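Local coordinates for protein chitinase (Chromobacterium violaceum, PDB 4TXG) that probably hydrolyses glycosidic bonds in chitin, as a family 18 glycoside hydrolase with a carbohydrate-binding module that probably recognises chitin, at residues A172-A175 with S176-P179. Residues are numbered along the deposited sequence; the frame is centred on the assembly and turned at random.
Sequences AYLA and SDIP. With CS (cesium ion), chain N.
Asp177 reaches back three residues to Leu174 and grips its backbone from both ends. Leu174 N donates to Asp177 OD2 at 2.8 Å, and the bond is nearly straight, with an N-H...O angle of 174°. The N-H arrives on the anti side of the carboxylate, somewhat out of its plane. In return, Asp177 N donates to Leu174 O over 2.8 Å; here the donor stands above the carbonyl plane, 57° out of it, and not on a lone pair. Because Asp177 CG is anti to its own carbonyl carbon (chi1 -63°), the carboxylate lies back beside its backbone N, and one residue can make both bonds.

The CB of the same aspartate sits over one face of the Tyr173 ring, a CH-pi contact of 4.0 Å from CB to the ring centroid, displaced toward the rim. The two side chains slide past each other in opposite directions. The tyrosine side chain turns away from its own backbone N, and CE1 meets Ile178 CG1 at 4.0 Å, the two side chains crossing at about a right angle. A weak bond from Ile178 N to Ala175 O, 3.4 Å, continues the turn, and that carbonyl also accepts from Trp180 NE1.

Farther out, Phe160 of strand 155-161 touches both Tyr173 and Ile178, while Ala175 packs on helix 231-242. Ser176 O and Ile178 O both bind a cesium ion, at 3.3 Å each, with two waters. Leu174-Asp177 forms a type I beta turn whose Asp177 side chain returns to Leu174 N as in one half of a capping box, the reciprocal half being absent; a second, weakly bonded turn follows from Ala175 to Ile178, in the loop that links the parallel strands 155-161 and 185-193 of the family 18 TIM barrel.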
loop_
_atom_site.group_PDB
_atom_site.type_symbol
_atom_site.label_atom_id
_atom_site.label_comp_id
_atom_site.label_asym_id
_atom_site.label_seq_id
_atom_site.Cartn_x
_atom_site.Cartn_y
_atom_site.Cartn_z
ATOM N N ALA A 172 4.600 23.361 12.507
ATOM C CA ALA A 172 3.892 22.256 13.140
ATOM C C ALA A 172 2.712 21.835 12.291
ATOM O O ALA A 172 2.122 22.647 11.581
ATOM C CB ALA A 172 3.419 22.650 14.543
ATOM N N TYR A 173 2.375 20.556 12.365
ATOM C CA TYR A 173 1.120 20.076 11.820
ATOM C C TYR A 173 0.499 19.170 12.863
ATOM O O TYR A 173 0.972 18.060 13.095
ATOM C CB TYR A 173 1.320 19.341 10.497
ATOM C CG TYR A 173 0.016 19.033 9.796
ATOM C CD1 TYR A 173 -0.694 17.875 10.082
ATOM C CD2 TYR A 173 -0.513 19.914 8.859
ATOM C CE1 TYR A 173 -1.893 17.594 9.443
ATOM C CE2 TYR A 173 -1.713 19.645 8.214
ATOM C CZ TYR A 173 -2.395 18.480 8.508
ATOM O OH TYR A 173 -3.583 18.212 7.861
ATOM N N LEU A 174 -0.551 19.673 13.502
ATOM C CA LEU A 174 -1.163 19.011 14.647
ATOM C C LEU A 174 -2.474 18.352 14.257
ATOM O O LEU A 174 -2.990 18.582 13.160
ATOM C CB LEU A 174 -1.403 20.022 15.766
ATOM C CG LEU A 174 -0.159 20.818 16.167
ATOM C CD1 LEU A 174 -0.500 21.718 17.350
ATOM C CD2 LEU A 174 0.993 19.866 16.502
ATOM N N ALA A 175 -3.013 17.525 15.149
ATOM C CA ALA A 175 -4.236 16.789 14.829
ATOM C C ALA A 175 -5.387 17.766 14.591
ATOM O O ALA A 175 -6.339 17.472 13.865
ATOM C CB ALA A 175 -4.573 15.796 15.950
ATOM N N SER A 176 -5.271 18.953 15.176
ATOM C CA SER A 176 -6.267 19.997 14.990
ATOM C C SER A 176 -6.194 20.666 13.614
ATOM O O SER A 176 -7.105 21.399 13.244
ATOM C CB SER A 176 -6.120 21.055 16.090
ATOM O OG SER A 176 -4.783 21.515 16.173
ATOM N N ASP A 177 -5.119 20.412 12.860
ATOM C CA ASP A 177 -4.949 20.976 11.515
ATOM C C ASP A 177 -5.495 20.071 10.411
ATOM O O ASP A 177 -5.569 20.467 9.241
ATOM C CB ASP A 177 -3.465 21.255 11.242
ATOM C CG ASP A 177 -2.888 22.291 12.190
ATOM O OD1 ASP A 177 -3.557 23.319 12.402
ATOM O OD2 ASP A 177 -1.784 22.073 12.737
ATOM N N ILE A 178 -5.850 18.848 10.790
ATOM C CA ILE A 178 -6.397 17.864 9.864
ATOM C C ILE A 178 -7.751 18.318 9.315
ATOM O O ILE A 178 -8.571 18.853 10.068
ATOM C CB ILE A 178 -6.549 16.495 10.574
ATOM C CG1 ILE A 178 -5.180 15.911 10.939
ATOM C CG2 ILE A 178 -7.339 15.503 9.720
ATOM C CD1 ILE A 178 -5.273 14.638 11.783
ATOM N N PRO A 179 -7.989 18.133 8.004
ATOM C CA PRO A 179 -9.314 18.412 7.433
ATOM C C PRO A 179 -10.314 17.294 7.741
ATOM O O PRO A 179 -10.681 16.508 6.866
ATOM C CB PRO A 179 -9.033 18.501 5.929
ATOM C CG PRO A 179 -7.863 17.582 5.726
ATOM C CD PRO A 179 -7.005 17.771 6.962
HETATM CS CS CS N . -9.389 21.907 10.966
HETATM O O HOH W 1 -9.455 23.062 13.875
HETATM O O HOH W 2 -11.740 20.763 12.365
#